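PDB 5NO8: Baccell_00875 from Bacteroides cellulosilyticus DSM 14838, which probably acts as a polysaccharide lyase that removes the L-rhamnose caps attached to glucuronic acid on complex arabinogalactan proteins. Local coordinates for residues G38-L43 with G121-E126; L74-V79 with I217-L222; V142-P147 with L235-F240. All coordinates share one frame; numbering follows the deposited sequence.

Contact 1 of 3, residues G38-L43 with G121-E126; sequences GAISEL and GDLVEE
Ile-40 meets Leu-123 and Glu-125 through a single atom, its terminal methyl CD1. The approach to Leu-123 is tip to tip, with Ile-40 CD1 3.9 Å from Leu-123 CD2, an ordinary van der Waals separation. Glu-125 arrives from the opposite direction, and its OE2 stands 3.3 Å from Ile-40 CD1, a close van der Waals contact between a methyl and a carboxylate oxygen. The reach comes from the torsions of Ile-40: CG1 lies beside the backbone N (chi1 -63°) and CD1 continues in the extended direction (chi2 171°). Glu-125 is likewise extended beyond CG. The nearest CA atoms, those of Ile-40 and Glu-125, are 11.0 Å apart, so side chains alone make the contact, and no hydrogen bond joins the two segments. The strand 40-45 pairs with 29-33, where Ser-41 and Glu-42 face Arg-32 in a classic beta bulge, and Met-31 and Ile-33 pack on Ile-40. Glu-125 OE2 also forms a salt bridge with Arg-116, which bonds to Gly-38 O as well, while OE1 has polar partners of its own, chiefly Trp-237. The two-stranded sheet 29-33/40-45 thus packs over the large antiparallel sheet that holds 122-131, with an aliphatic methyl laid against a buried carboxylate; the salt bridge from Arg-116 would probably favour the ionised form of Glu-125.

Contact 2 of 3, residues L74-V79 with I217-L222; sequences LGYFTV and IIALDL
Tyr-76 reaches Ala-219 because its first torsion, chi1 55°, sets CG between the backbone N and the carbonyl carbon, while chi2 of 84° turns the ring roughly perpendicular to the plane through CA, CB and CG. The phenol end thereby comes much nearer the second segment than the CB bond alone would suggest. Tyr-76 OH lies 3.5 Å from Ala-219 CB, and the ring carbon Tyr-76 CE2 is 4.2 Å from the same methyl, Ala-219 CB, which approaches the ring obliquely. Asp-221 follows on the same strand as Ala-219; the end of its side chain comes nearer, but Asp-221 OD1 stays 4.2 Å from Tyr-76 OH, with no hydrogen bond between them. The two strands are not paired with each other. Each lies antiparallel to strand 137-145, one on either side of it, and the Tyr-76 side chain crosses over that strand, packing on its Ala-143.

The phenol hydroxyl has its polar partners in strand 199-203, being hydrogen-bonded to Glu-201 OE2 and to Trp-203 NE1. The Trp-203 ring meets that of Tyr-76 with the planes at about 85°, and Lys-87 makes a cation-pi contact with the Tyr-76 ring. What follows is a buried phenol fixed at its oxygen by two hydrogen bonds, with the Ala-219 methyl packed against it and two carboxylate oxygens, Asp-221 OD1 and Glu-201 OE2, lying close to each other beside it.

Contact 3 of 3, residues V142-P147 with L235-F240; sequences VAVYTP and LEWHVF
Glu-125 OE1 is gripped by three groups, among them the indole of Trp-237, whose benzo end touches Val-144 and Thr-146; Trp-237 NE1 donates to Glu-125 OE1 over 2.8 Å, and Trp-72 and Tyr-127 supply the other two bonds. Together with this bond, a chi1 of 55°, which puts CG of Trp-237 between the backbone N and the carbonyl carbon, directs the benzo end at segment 142-147. Thr-146 CG2 lies 3.7 Å from Trp-237 CH2 and 4.0 Å from Trp-237 CZ2, whereas Val-144 CG1 is 4.0 Å from Trp-237 CH2. Both methyls approach the ring obliquely. Val-144 points toward the other segment, and CG1, anti to the backbone N (chi1 176°) and beside the carbonyl carbon, is the branch brought to CH2. No hydrogen bond crosses between the segments; the CA atoms of Val-144 and Leu-235 stand 10.2 Å apart, a spacing consistent with two beta sheets packed face to face. Strand 137-145 belongs to the mixed sheet, where Val-144 bonds through its backbone to Leu-220, and strand 232-242 lies in the antiparallel sheet between 122-131 and 187-194. Trp-237 lies between the sheets, meeting Tyr-127 edge to face and packing on Leu-190.

All three contacts belong to the beta-rich N-terminal part of the chain. The centres of contacts 1 and 3 are about 9 Å apart, those of contacts 2 and 3 about 10 Å, and those of contacts 1 and 2 about 17 Å, which places contact 3 in the middle. Strands 122-131 and 232-242 are neighbours in the antiparallel sheet, linking contacts 1 and 3; contact 1 adds strand 40-45 of the two-stranded sheet with 29-33. Strand 137-145 runs between 75-81 and 217-221 in the mixed sheet, linking contacts 2 and 3. Along the chain, contact 1 closes before contact 3 opens, while contact 2 alternates with both, consistent with one beta-rich region built from strands far apart in sequence.

Contact 1 of 3, residues G38-L43 with G121-E126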
loop_
_atom_site.group_PDB
_atom_site.type_symbol
_atom_site.label_atom_id
_atom_site.label_comp_id
_atom_site.label_asym_id
_atom_site.label_seq_id
_atom_site.Cartn_x
_atom_site.Cartn_y
_atom_site.Cartn_z
ATOM N N GLY A 38 19.383 7.485 25.748
ATOM C CA GLY A 38 19.232 8.757 25.087
ATOM C C GLY A 38 18.179 8.817 23.984
ATOM O O GLY A 38 17.994 9.874 23.392
ATOM N N ALA A 39 17.498 7.706 23.716
ATOM C CA ALA A 39 16.422 7.676 22.720
ATOM C C ALA A 39 15.191 8.451 23.178
ATOM O O ALA A 39 14.954 8.627 24.376
ATOM C CB ALA A 39 15.999 6.253 22.447
ATOM N N ILE A 40 14.387 8.880 22.224
ATOM C CA ILE A 40 13.068 9.400 22.542
ATOM C C ILE A 40 12.157 8.227 22.785
ATOM O O ILE A 40 11.860 7.471 21.870
ATOM C CB ILE A 40 12.515 10.300 21.429
ATOM C CG1 ILE A 40 13.417 11.511 21.290
ATOM C CG2 ILE A 40 11.060 10.690 21.744
ATOM C CD1 ILE A 40 13.138 12.382 20.089
ATOM N N SER A 41 11.708 8.053 24.024
ATOM C CA SER A 41 10.863 6.921 24.376
ATOM C C SER A 41 9.369 7.195 24.182
ATOM O O SER A 41 8.609 6.266 23.977
ATOM C CB SER A 41 11.132 6.496 25.838
ATOM O OG SER A 41 10.816 7.580 26.698
ATOM N N GLU A 42 8.978 8.464 24.234
ATOM C CA GLU A 42 7.588 8.885 24.062
ATOM C C GLU A 42 7.600 10.230 23.358
ATOM O O GLU A 42 8.392 11.106 23.688
ATOM C CB GLU A 42 6.936 9.003 25.442
ATOM C CG GLU A 42 5.455 9.279 25.519
ATOM C CD GLU A 42 5.028 9.460 26.987
ATOM O OE1 GLU A 42 5.111 8.461 27.751
ATOM O OE2 GLU A 42 4.689 10.606 27.373
ATOM N N LEU A 43 6.726 10.387 22.368
ATOM C CA LEU A 43 6.618 11.613 21.597
ATOM C C LEU A 43 5.135 11.906 21.524
ATOM O O LEU A 43 4.371 11.103 20.994
ATOM C CB LEU A 43 7.209 11.406 20.199
ATOM C CG LEU A 43 7.926 12.554 19.490
ATOM C CD1 LEU A 43 8.606 12.011 18.239
ATOM C CD2 LEU A 43 6.954 13.656 19.122
ATOM N N GLY A 121 7.493 25.217 19.158
ATOM C CA GLY A 121 6.697 23.985 19.240
ATOM C C GLY A 121 7.156 22.794 18.402
ATOM O O GLY A 121 6.602 21.706 18.526
ATOM N N ASP A 122 8.157 22.973 17.549
ATOM C CA ASP A 122 8.635 21.878 16.717
ATOM C C ASP A 122 9.934 21.313 17.276
ATOM O O ASP A 122 10.798 22.067 17.747
ATOM C CB ASP A 122 8.825 22.366 15.304
ATOM C CG ASP A 122 7.499 22.882 14.681
ATOM O OD1 ASP A 122 6.383 22.754 15.280
ATOM O OD2 ASP A 122 7.575 23.404 13.579
ATOM N N LEU A 123 10.056 19.995 17.212
ATOM C CA LEU A 123 11.278 19.326 17.621
ATOM C C LEU A 123 12.240 19.384 16.430
ATOM O O LEU A 123 11.901 18.915 15.342
ATOM C CB LEU A 123 11.007 17.882 17.987
ATOM C CG LEU A 123 12.199 16.926 18.110
ATOM C CD1 LEU A 123 13.188 17.341 19.193
ATOM C CD2 LEU A 123 11.701 15.494 18.252
ATOM N N VAL A 124 13.420 19.948 16.647
ATOM C CA VAL A 124 14.467 19.969 15.655
ATOM C C VAL A 124 15.571 19.064 16.186
ATOM O O VAL A 124 16.035 19.253 17.297
ATOM C CB VAL A 124 14.964 21.394 15.395
ATOM C CG1 VAL A 124 16.033 21.386 14.324
ATOM C CG2 VAL A 124 13.790 22.312 14.993
ATOM N N GLU A 125 15.932 18.043 15.421
ATOM C CA GLU A 125 17.023 17.149 15.771
ATOM C C GLU A 125 18.110 17.230 14.739
ATOM O O GLU A 125 17.821 17.151 13.544
ATOM C CB GLU A 125 16.539 15.710 15.798
ATOM C CG GLU A 125 15.379 15.448 16.710
ATOM C CD GLU A 125 15.315 13.972 17.050
ATOM O OE1 GLU A 125 15.071 13.159 16.114
ATOM O OE2 GLU A 125 15.594 13.595 18.223
ATOM N N GLU A 126 19.347 17.376 15.201
ATOM C CA GLU A 126 20.516 17.403 14.329
ATOM C C GLU A 126 21.387 16.208 14.717
ATOM O O GLU A 126 21.753 16.079 15.884
ATOM C CB GLU A 126 21.238 18.724 14.522
ATOM C CG GLU A 126 22.426 18.988 13.621
ATOM C CD GLU A 126 23.192 20.244 14.052
ATOM O OE1 GLU A 126 22.572 21.273 14.422
ATOM O OE2 GLU A 126 24.428 20.178 14.048
#

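Contact 2 of 3, residues L74-V79 with I217-L222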
loop_
_atom_site.group_PDB
_atom_site.type_symbol
_atom_site.label_atom_id
_atom_site.label_comp_id
_atom_site.label_asym_id
_atom_site.label_seq_id
_atom_site.Cartn_x
_atom_site.Cartn_y
_atom_site.Cartn_z
ATOM N N LEU A 74 18.219 6.074 18.095
ATOM C CA LEU A 74 19.238 5.072 18.033
ATOM C C LEU A 74 19.372 4.621 16.585
ATOM O O LEU A 74 18.591 5.026 15.721
ATOM C CB LEU A 74 18.964 3.909 18.969
ATOM C CG LEU A 74 18.769 4.327 20.436
ATOM C CD1 LEU A 74 18.568 3.066 21.255
ATOM C CD2 LEU A 74 19.908 5.196 20.963
ATOM N N GLY A 75 20.400 3.850 16.303
ATOM C CA GLY A 75 20.622 3.449 14.907
ATOM C C GLY A 75 21.810 2.561 14.752
ATOM O O GLY A 75 22.297 1.974 15.724
ATOM N N TYR A 76 22.273 2.456 13.515
ATOM C CA TYR A 76 23.329 1.532 13.152
ATOM C C TYR A 76 24.023 1.925 11.865
ATOM O O TYR A 76 23.540 2.751 11.105
ATOM C CB TYR A 76 22.756 0.095 13.037
ATOM C CG TYR A 76 21.588 -0.020 12.079
ATOM C CD1 TYR A 76 21.796 -0.178 10.721
ATOM C CD2 TYR A 76 20.268 0.035 12.537
ATOM C CE1 TYR A 76 20.723 -0.280 9.851
ATOM C CE2 TYR A 76 19.180 -0.041 11.667
ATOM C CZ TYR A 76 19.424 -0.221 10.322
ATOM O OH TYR A 76 18.375 -0.310 9.458
ATOM N N PHE A 77 25.186 1.329 11.641
ATOM C CA PHE A 77 25.929 1.528 10.411
ATOM C C PHE A 77 26.932 0.410 10.299
ATOM O O PHE A 77 27.308 -0.226 11.302
ATOM C CB PHE A 77 26.635 2.895 10.382
ATOM C CG PHE A 77 27.577 3.107 11.534
ATOM C CD1 PHE A 77 28.847 2.568 11.508
ATOM C CD2 PHE A 77 27.180 3.805 12.661
ATOM C CE1 PHE A 77 29.726 2.739 12.576
ATOM C CE2 PHE A 77 28.063 3.978 13.722
ATOM C CZ PHE A 77 29.323 3.442 13.677
ATOM N N THR A 78 27.354 0.157 9.077
ATOM C CA THR A 78 28.436 -0.764 8.814
ATOM C C THR A 78 29.647 0.038 8.420
ATOM O O THR A 78 29.623 0.724 7.401
ATOM C CB THR A 78 28.034 -1.765 7.729
ATOM O OG1 THR A 78 26.913 -2.524 8.195
ATOM C CG2 THR A 78 29.191 -2.699 7.384
ATOM N N VAL A 79 30.733 -0.097 9.168
ATOM C CA VAL A 79 31.936 0.665 8.919
ATOM C C VAL A 79 32.963 -0.233 8.237
ATOM O O VAL A 79 33.210 -1.372 8.643
ATOM C CB VAL A 79 32.479 1.400 10.164
ATOM C CG1 VAL A 79 32.727 0.488 11.308
ATOM C CG2 VAL A 79 33.747 2.171 9.825
ATOM N N ILE A 217 9.095 -2.034 12.882
ATOM C CA ILE A 217 9.916 -0.916 13.329
ATOM C C ILE A 217 10.606 -0.298 12.125
ATOM O O ILE A 217 11.394 -0.953 11.494
ATOM C CB ILE A 217 10.981 -1.349 14.343
ATOM C CG1 ILE A 217 10.335 -2.001 15.582
ATOM C CG2 ILE A 217 11.871 -0.170 14.755
ATOM C CD1 ILE A 217 9.346 -1.146 16.326
ATOM N N ILE A 218 10.322 0.963 11.870
ATOM C CA ILE A 218 10.881 1.698 10.714
ATOM C C ILE A 218 12.268 2.245 11.060
ATOM O O ILE A 218 12.459 2.802 12.137
ATOM C CB ILE A 218 9.942 2.849 10.311
ATOM C CG1 ILE A 218 8.602 2.273 9.796
ATOM C CG2 ILE A 218 10.595 3.775 9.290
ATOM C CD1 ILE A 218 7.422 3.189 9.957
ATOM N N ALA A 219 13.227 2.081 10.141
ATOM C CA ALA A 219 14.529 2.727 10.202
ATOM C C ALA A 219 14.728 3.550 8.926
ATOM O O ALA A 219 14.544 3.037 7.831
ATOM C CB ALA A 219 15.652 1.711 10.339
ATOM N N LEU A 220 15.044 4.823 9.070
ATOM C CA LEU A 220 15.288 5.681 7.907
ATOM C C LEU A 220 16.771 5.583 7.506
ATOM O O LEU A 220 17.660 5.831 8.339
ATOM C CB LEU A 220 14.875 7.117 8.213
ATOM C CG LEU A 220 13.393 7.306 8.569
ATOM C CD1 LEU A 220 13.083 8.772 8.710
ATOM C CD2 LEU A 220 12.410 6.682 7.571
ATOM N N ASP A 221 17.024 5.259 6.236
ATOM C CA ASP A 221 18.373 5.089 5.723
ATOM C C ASP A 221 18.972 6.377 5.195
ATOM O O ASP A 221 18.386 7.039 4.350
ATOM C CB ASP A 221 18.404 4.058 4.595
ATOM C CG ASP A 221 17.961 2.686 5.036
ATOM O OD1 ASP A 221 18.455 2.199 6.081
ATOM O OD2 ASP A 221 17.129 2.077 4.342
ATOM N N LEU A 222 20.150 6.706 5.692
ATOM C CA LEU A 222 20.946 7.804 5.195
ATOM C C LEU A 222 21.682 7.318 3.937
ATOM O O LEU A 222 21.771 6.096 3.686
ATOM C CB LEU A 222 21.979 8.248 6.260
ATOM C CG LEU A 222 21.428 9.101 7.388
ATOM C CD1 LEU A 222 20.457 8.343 8.266
ATOM C CD2 LEU A 222 22.582 9.698 8.211
#

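Contact 3 of 3, residues V142-P147 with L235-F240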
loop_
_atom_site.group_PDB
_atom_site.type_symbol
_atom_site.label_atom_id
_atom_site.label_comp_id
_atom_site.label_asym_id
_atom_site.label_seq_id
_atom_site.Cartn_x
_atom_site.Cartn_y
_atom_site.Cartn_z
ATOM N N VAL A 142 23.595 2.889 6.815
ATOM C CA VAL A 142 23.531 3.835 7.926
ATOM C C VAL A 142 22.048 4.180 8.106
ATOM O O VAL A 142 21.397 4.583 7.148
ATOM C CB VAL A 142 24.294 5.137 7.608
ATOM C CG1 VAL A 142 24.267 6.081 8.819
ATOM C CG2 VAL A 142 25.711 4.824 7.156
ATOM N N ALA A 143 21.518 4.005 9.314
ATOM C CA ALA A 143 20.087 4.253 9.538
ATOM C C ALA A 143 19.800 4.707 10.949
ATOM O O ALA A 143 20.540 4.392 11.861
ATOM C CB ALA A 143 19.254 3.024 9.189
ATOM N N VAL A 144 18.738 5.508 11.093
ATOM C CA VAL A 144 18.262 5.949 12.390
ATOM C C VAL A 144 16.887 5.306 12.585
ATOM O O VAL A 144 16.005 5.396 11.709
ATOM C CB VAL A 144 18.158 7.479 12.462
ATOM C CG1 VAL A 144 17.557 7.951 13.791
ATOM C CG2 VAL A 144 19.505 8.121 12.238
ATOM N N TYR A 145 16.675 4.673 13.737
ATOM C CA TYR A 145 15.346 4.161 14.062
ATOM C C TYR A 145 14.356 5.297 14.294
ATOM O O TYR A 145 14.648 6.252 15.017
ATOM C CB TYR A 145 15.388 3.277 15.304
ATOM C CG TYR A 145 16.174 2.034 15.147
ATOM C CD1 TYR A 145 15.794 1.064 14.228
ATOM C CD2 TYR A 145 17.287 1.796 15.929
ATOM C CE1 TYR A 145 16.513 -0.114 14.081
ATOM C CE2 TYR A 145 18.005 0.633 15.805
ATOM C CZ TYR A 145 17.611 -0.340 14.906
ATOM O OH TYR A 145 18.356 -1.499 14.805
ATOM N N THR A 146 13.183 5.183 13.655
ATOM C CA THR A 146 12.081 6.133 13.809
ATOM C C THR A 146 10.830 5.272 13.982
ATOM O O THR A 146 10.068 5.057 13.021
ATOM C CB THR A 146 11.957 7.108 12.619
ATOM O OG1 THR A 146 11.754 6.359 11.417
ATOM C CG2 THR A 146 13.184 8.008 12.498
ATOM N N PRO A 147 10.633 4.724 15.190
ATOM C CA PRO A 147 9.606 3.691 15.396
ATOM C C PRO A 147 8.210 4.282 15.517
ATOM O O PRO A 147 7.592 4.203 16.564
ATOM C CB PRO A 147 10.067 2.985 16.667
ATOM C CG PRO A 147 10.804 4.041 17.415
ATOM C CD PRO A 147 11.487 4.881 16.375
ATOM N N LEU A 235 22.654 15.311 9.380
ATOM C CA LEU A 235 21.257 15.110 9.042
ATOM C C LEU A 235 20.464 15.920 10.062
ATOM O O LEU A 235 20.707 15.811 11.264
ATOM C CB LEU A 235 20.914 13.660 9.169
ATOM C CG LEU A 235 19.438 13.275 9.118
ATOM C CD1 LEU A 235 18.913 13.379 7.704
ATOM C CD2 LEU A 235 19.224 11.894 9.707
ATOM N N GLU A 236 19.481 16.677 9.575
ATOM C CA GLU A 236 18.619 17.422 10.449
ATOM C C GLU A 236 17.173 17.223 9.995
ATOM O O GLU A 236 16.882 17.209 8.802
ATOM C CB GLU A 236 19.002 18.901 10.406
ATOM C CG GLU A 236 18.160 19.797 11.291
ATOM C CD GLU A 236 18.422 21.278 11.049
ATOM O OE1 GLU A 236 19.053 21.891 11.930
ATOM O OE2 GLU A 236 18.022 21.822 9.984
ATOM N N TRP A 237 16.266 17.102 10.940
ATOM C CA TRP A 237 14.868 17.143 10.583
ATOM C C TRP A 237 14.060 17.880 11.629
ATOM O O TRP A 237 14.537 18.072 12.749
ATOM C CB TRP A 237 14.323 15.751 10.337
ATOM C CG TRP A 237 14.490 14.713 11.452
ATOM C CD1 TRP A 237 14.244 14.863 12.785
ATOM C CD2 TRP A 237 14.889 13.351 11.280
ATOM N NE1 TRP A 237 14.486 13.700 13.450
ATOM C CE2 TRP A 237 14.880 12.749 12.551
ATOM C CE3 TRP A 237 15.221 12.578 10.173
ATOM C CZ2 TRP A 237 15.196 11.406 12.742
ATOM C CZ3 TRP A 237 15.556 11.236 10.370
ATOM C CH2 TRP A 237 15.548 10.680 11.638
ATOM N N HIS A 238 12.855 18.289 11.224
ATOM C CA HIS A 238 11.878 18.925 12.096
ATOM C C HIS A 238 10.702 17.973 12.243
ATOM O O HIS A 238 10.219 17.470 11.225
ATOM C CB HIS A 238 11.345 20.168 11.450
ATOM C CG HIS A 238 12.303 21.302 11.424
ATOM N ND1 HIS A 238 11.930 22.577 11.774
ATOM C CD2 HIS A 238 13.614 21.367 11.099
ATOM C CE1 HIS A 238 12.969 23.390 11.654
ATOM N NE2 HIS A 238 13.999 22.685 11.228
ATOM N N VAL A 239 10.270 17.740 13.486
ATOM C CA VAL A 239 9.098 16.951 13.822
ATOM C C VAL A 239 8.058 17.879 14.421
ATOM O O VAL A 239 8.369 18.684 15.291
ATOM C CB VAL A 239 9.456 15.819 14.786
ATOM C CG1 VAL A 239 8.210 15.041 15.175
ATOM C CG2 VAL A 239 10.488 14.910 14.148
ATOM N N PHE A 240 6.836 17.836 13.897
ATOM C CA PHE A 240 5.870 18.907 14.198
ATOM C C PHE A 240 4.437 18.433 14.003
ATOM O O PHE A 240 4.152 17.531 13.224
ATOM C CB PHE A 240 6.090 20.120 13.284
ATOM C CG PHE A 240 6.043 19.778 11.816
ATOM C CD1 PHE A 240 7.210 19.363 11.155
ATOM C CD2 PHE A 240 4.859 19.847 11.092
ATOM C CE1 PHE A 240 7.185 19.036 9.813
ATOM C CE2 PHE A 240 4.831 19.504 9.736
ATOM C CZ PHE A 240 5.994 19.103 9.097
#